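PDB 5LY9: variant surface glycoprotein MITAT 1.1, which forms a dense coat on the surface of the trypanosome and, by switching among antigenically distinct versions, lets the parasite evade the host immune response. Local coordinates for residues 43-55 with 337-350. Sequence-based numbering, arbitrary orientation.
Sequences KAAEYKVSIYLAK and LGKIHDTVELGDIL. With NAG (2-acetamido-2-deoxy-beta-D-glucopyranose), chain C.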
# COMPACT_ATOMS: atom_id res chain seq x y z
N LYS A 43 -20.60 7.50 1.83
CA LYS A 43 -21.45 6.60 2.64
C LYS A 43 -22.25 7.36 3.65
O LYS A 43 -23.44 7.05 3.84
CB LYS A 43 -20.62 5.48 3.29
CG LYS A 43 -21.37 4.50 4.12
CD LYS A 43 -22.42 3.67 3.41
CE LYS A 43 -21.88 2.65 2.41
NZ LYS A 43 -22.85 1.94 1.49
N ALA A 44 -21.61 8.32 4.34
CA ALA A 44 -22.38 9.10 5.31
C ALA A 44 -23.56 9.82 4.63
O ALA A 44 -24.66 9.87 5.16
CB ALA A 44 -21.50 10.07 6.03
N ALA A 45 -23.35 10.34 3.44
CA ALA A 45 -24.42 11.01 2.72
C ALA A 45 -25.54 10.04 2.35
O ALA A 45 -26.74 10.38 2.49
CB ALA A 45 -23.88 11.72 1.51
N GLU A 46 -25.18 8.83 1.88
CA GLU A 46 -26.14 7.80 1.68
C GLU A 46 -26.98 7.57 2.92
O GLU A 46 -28.21 7.52 2.87
CB GLU A 46 -25.45 6.50 1.22
CG GLU A 46 -26.42 5.35 1.01
CD GLU A 46 -25.81 3.99 0.87
OE1 GLU A 46 -24.58 3.86 0.79
OE2 GLU A 46 -26.57 3.00 0.83
N TYR A 47 -26.29 7.46 4.05
CA TYR A 47 -26.99 7.20 5.32
C TYR A 47 -27.95 8.35 5.69
O TYR A 47 -29.07 8.13 6.11
CB TYR A 47 -26.02 6.94 6.44
CG TYR A 47 -25.48 5.55 6.59
CD1 TYR A 47 -26.32 4.46 6.57
CD2 TYR A 47 -24.16 5.32 6.91
CE1 TYR A 47 -25.83 3.14 6.71
CE2 TYR A 47 -23.69 4.01 7.09
CZ TYR A 47 -24.53 2.94 7.00
OH TYR A 47 -24.11 1.65 7.26
N LYS A 48 -27.50 9.59 5.53
CA LYS A 48 -28.32 10.75 5.92
C LYS A 48 -29.58 10.78 5.13
O LYS A 48 -30.66 10.96 5.68
CB LYS A 48 -27.56 12.08 5.81
CG LYS A 48 -26.42 12.11 6.81
CD LYS A 48 -25.75 13.44 6.94
CE LYS A 48 -24.27 13.33 7.21
NZ LYS A 48 -23.71 14.64 7.59
N VAL A 49 -29.47 10.63 3.81
CA VAL A 49 -30.70 10.64 2.97
C VAL A 49 -31.58 9.46 3.34
O VAL A 49 -32.79 9.60 3.45
CB VAL A 49 -30.41 10.72 1.46
CG1 VAL A 49 -31.69 10.90 0.71
CG2 VAL A 49 -29.44 11.88 1.12
N SER A 50 -30.97 8.29 3.58
CA SER A 50 -31.74 7.10 3.97
C SER A 50 -32.51 7.28 5.28
O SER A 50 -33.67 6.85 5.41
CB SER A 50 -30.85 5.88 4.15
OG SER A 50 -30.10 5.55 2.96
N ILE A 51 -31.86 7.90 6.26
CA ILE A 51 -32.47 8.17 7.53
C ILE A 51 -33.66 9.15 7.37
O ILE A 51 -34.73 8.94 7.91
CB ILE A 51 -31.43 8.77 8.53
CG1 ILE A 51 -30.39 7.71 8.97
CG2 ILE A 51 -32.16 9.41 9.70
CD1 ILE A 51 -29.07 8.31 9.47
N TYR A 52 -33.45 10.21 6.58
CA TYR A 52 -34.51 11.18 6.35
C TYR A 52 -35.73 10.46 5.73
O TYR A 52 -36.89 10.69 6.12
CB TYR A 52 -34.05 12.24 5.39
CG TYR A 52 -35.08 13.32 5.20
CD1 TYR A 52 -36.06 13.19 4.29
CD2 TYR A 52 -34.97 14.52 5.93
CE1 TYR A 52 -37.04 14.21 4.15
CE2 TYR A 52 -35.89 15.55 5.76
CZ TYR A 52 -36.91 15.38 4.89
OH TYR A 52 -37.87 16.38 4.73
N LEU A 53 -35.48 9.63 4.74
CA LEU A 53 -36.58 8.90 4.12
C LEU A 53 -37.26 7.98 5.08
O LEU A 53 -38.52 7.86 5.06
CB LEU A 53 -36.07 8.10 2.95
CG LEU A 53 -35.68 8.92 1.74
CD1 LEU A 53 -34.77 8.14 0.80
CD2 LEU A 53 -36.93 9.33 1.02
N ALA A 54 -36.47 7.24 5.86
CA ALA A 54 -37.10 6.34 6.83
C ALA A 54 -37.94 7.06 7.87
O ALA A 54 -38.98 6.51 8.30
CB ALA A 54 -36.07 5.49 7.51
N LYS A 55 -37.52 8.26 8.21
CA LYS A 55 -38.16 9.06 9.23
C LYS A 55 -39.37 9.75 8.64
O LYS A 55 -40.32 10.06 9.39
CB LYS A 55 -37.15 10.04 9.75
CG LYS A 55 -37.60 10.95 10.87
CD LYS A 55 -36.43 11.72 11.45
CE LYS A 55 -36.87 12.56 12.64
NZ LYS A 55 -37.74 13.68 12.21
N LEU A 337 -28.85 16.17 11.25
CA LEU A 337 -28.04 15.23 10.48
C LEU A 337 -26.79 15.86 9.97
O LEU A 337 -25.75 15.22 9.89
CB LEU A 337 -28.86 14.62 9.30
CG LEU A 337 -29.84 13.51 9.68
CD1 LEU A 337 -30.79 13.11 8.56
CD2 LEU A 337 -29.05 12.28 10.16
N GLY A 338 -26.90 17.12 9.56
CA GLY A 338 -25.74 17.86 9.10
C GLY A 338 -24.59 17.93 10.13
O GLY A 338 -23.48 18.19 9.73
N LYS A 339 -24.82 17.67 11.41
CA LYS A 339 -23.69 17.63 12.36
C LYS A 339 -23.23 16.24 12.71
O LYS A 339 -22.39 16.10 13.60
CB LYS A 339 -24.09 18.35 13.62
CG LYS A 339 -24.09 19.87 13.39
CD LYS A 339 -24.75 20.57 14.55
CE LYS A 339 -24.28 22.02 14.72
NZ LYS A 339 -25.12 22.65 15.78
N ILE A 340 -23.79 15.20 12.08
CA ILE A 340 -23.44 13.83 12.49
C ILE A 340 -22.70 13.26 11.28
O ILE A 340 -23.28 13.18 10.21
CB ILE A 340 -24.73 12.97 12.73
CG1 ILE A 340 -25.59 13.61 13.82
CG2 ILE A 340 -24.35 11.55 13.08
CD1 ILE A 340 -27.00 13.07 14.00
N HIS A 341 -21.44 12.99 11.44
CA HIS A 341 -20.59 12.55 10.30
C HIS A 341 -20.06 11.10 10.43
O HIS A 341 -19.65 10.51 9.43
CB HIS A 341 -19.41 13.52 10.15
CG HIS A 341 -18.45 13.47 11.29
ND1 HIS A 341 -17.44 12.53 11.38
CD2 HIS A 341 -18.38 14.21 12.42
CE1 HIS A 341 -16.81 12.68 12.53
NE2 HIS A 341 -17.34 13.72 13.17
N ASP A 342 -20.10 10.54 11.64
CA ASP A 342 -19.49 9.26 11.90
C ASP A 342 -20.33 8.17 11.28
O ASP A 342 -21.52 8.05 11.61
CB ASP A 342 -19.32 9.05 13.38
CG ASP A 342 -18.65 7.76 13.69
OD1 ASP A 342 -17.39 7.66 13.55
OD2 ASP A 342 -19.36 6.80 14.01
N THR A 343 -19.71 7.33 10.45
CA THR A 343 -20.47 6.29 9.78
C THR A 343 -21.06 5.26 10.70
O THR A 343 -22.11 4.74 10.42
CB THR A 343 -19.69 5.56 8.67
OG1 THR A 343 -18.54 4.99 9.23
CG2 THR A 343 -19.28 6.54 7.58
N VAL A 344 -20.38 4.91 11.76
CA VAL A 344 -20.93 3.94 12.70
C VAL A 344 -22.16 4.52 13.37
O VAL A 344 -23.23 3.88 13.45
CB VAL A 344 -19.86 3.54 13.78
CG1 VAL A 344 -20.51 2.71 14.86
CG2 VAL A 344 -18.79 2.77 13.09
N GLU A 345 -22.05 5.74 13.85
CA GLU A 345 -23.24 6.42 14.39
C GLU A 345 -24.40 6.48 13.44
O GLU A 345 -25.54 6.25 13.85
CB GLU A 345 -22.95 7.86 14.80
CG GLU A 345 -22.03 7.92 16.00
CD GLU A 345 -21.70 9.35 16.47
OE1 GLU A 345 -22.43 10.31 16.08
OE2 GLU A 345 -20.63 9.49 17.21
N LEU A 346 -24.12 6.83 12.19
CA LEU A 346 -25.20 6.97 11.21
C LEU A 346 -25.85 5.64 10.91
O LEU A 346 -27.05 5.55 10.79
CB LEU A 346 -24.68 7.60 9.93
CG LEU A 346 -24.40 9.08 10.16
CD1 LEU A 346 -23.52 9.57 9.02
CD2 LEU A 346 -25.67 9.98 10.25
N GLY A 347 -25.03 4.59 10.80
CA GLY A 347 -25.53 3.22 10.69
C GLY A 347 -26.49 2.81 11.82
O GLY A 347 -27.53 2.19 11.57
N ASP A 348 -26.16 3.14 13.05
CA ASP A 348 -27.04 2.89 14.19
C ASP A 348 -28.38 3.66 14.04
O ASP A 348 -29.48 3.11 14.29
CB ASP A 348 -26.41 3.40 15.49
CG ASP A 348 -25.32 2.52 16.05
OD1 ASP A 348 -24.97 1.45 15.51
OD2 ASP A 348 -24.75 2.98 17.12
N ILE A 349 -28.31 4.94 13.66
CA ILE A 349 -29.52 5.73 13.52
C ILE A 349 -30.43 5.13 12.41
O ILE A 349 -31.65 5.01 12.59
CB ILE A 349 -29.18 7.21 13.21
CG1 ILE A 349 -28.56 7.89 14.47
CG2 ILE A 349 -30.41 7.97 12.82
CD1 ILE A 349 -27.71 9.10 14.13
N LEU A 350 -29.85 4.79 11.28
CA LEU A 350 -30.61 4.16 10.21
C LEU A 350 -31.24 2.86 10.68
O LEU A 350 -32.43 2.61 10.38
CB LEU A 350 -29.84 3.95 8.96
CG LEU A 350 -30.63 3.34 7.80
CD1 LEU A 350 -31.84 4.25 7.47
CD2 LEU A 350 -29.73 3.20 6.60
C1 NAG C . -22.05 16.37 2.70
C2 NAG C . -23.13 16.08 3.69
C3 NAG C . -23.29 17.19 4.74
C4 NAG C . -21.94 17.56 5.36
C5 NAG C . -20.99 17.84 4.20
C6 NAG C . -19.59 18.26 4.61
C7 NAG C . -25.15 14.80 3.31
C8 NAG C . -26.51 14.79 2.71
N2 NAG C . -24.45 15.89 3.10
O3 NAG C . -24.22 16.82 5.79
O4 NAG C . -22.03 18.60 6.39
O5 NAG C . -20.85 16.65 3.38
O6 NAG C . -19.06 17.23 5.40
O7 NAG C . -24.67 13.87 3.90
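Tyr47 lays one face of its ring on the backbone of helix 343-350: Gly347 CA sits 4.0 Å from the ring centroid, 19° off the normal, a CH-pi contact, while the carbonyl carbon of Leu346 lies over the rim of the same face. At the ring edge, near the plane, Leu350 CD2 comes to 3.6 Å from Tyr47 CD1. The ring thus fills a hole between Thr343, Leu346, Gly347 and Leu350, and its hydroxyl is hydrogen-bonded to Glu46 and Asn77 of the second subunit.

Leu346 returns the knob, entering among Ala44, Tyr47, Lys48 and Ile51. Its branches part: Leu346 CD1 presses on Ala44 CB at 3.6 Å, CD2 turns to Ile51 CD1. Ile51 CD1 also meets Ile349 CG2 (3.6 Å); chi1 (-70°) sets CG1 anti to the carbonyl carbon, and the extended chi2 carries CD1 on to it.

Lys48 skirts this apolar patch and, bent at chi3, brings NZ to the turn before the helix. Lys48 NZ donates to Leu337 O at 3.1 Å, from the opposite face of that carbonyl to Ile340 N, and more weakly to Ile340 O; a third bond, Lys48 NZ to O3 of the N-acetylglucosamine at 2.9 Å, ties the glycan to this corner.

The axes of 43-55 and 343-350 run 21° from parallel and come within 9.5 Å, so the end of helix 24-55 lies on the start of helix 343-367 in the elongated N-terminal domain of this A-type VSG. Helix 313-321 packs against Lys48 and Tyr52, helix 62-114 against Glu46 and Ser50, and strand 335-336 leads straight into Leu337.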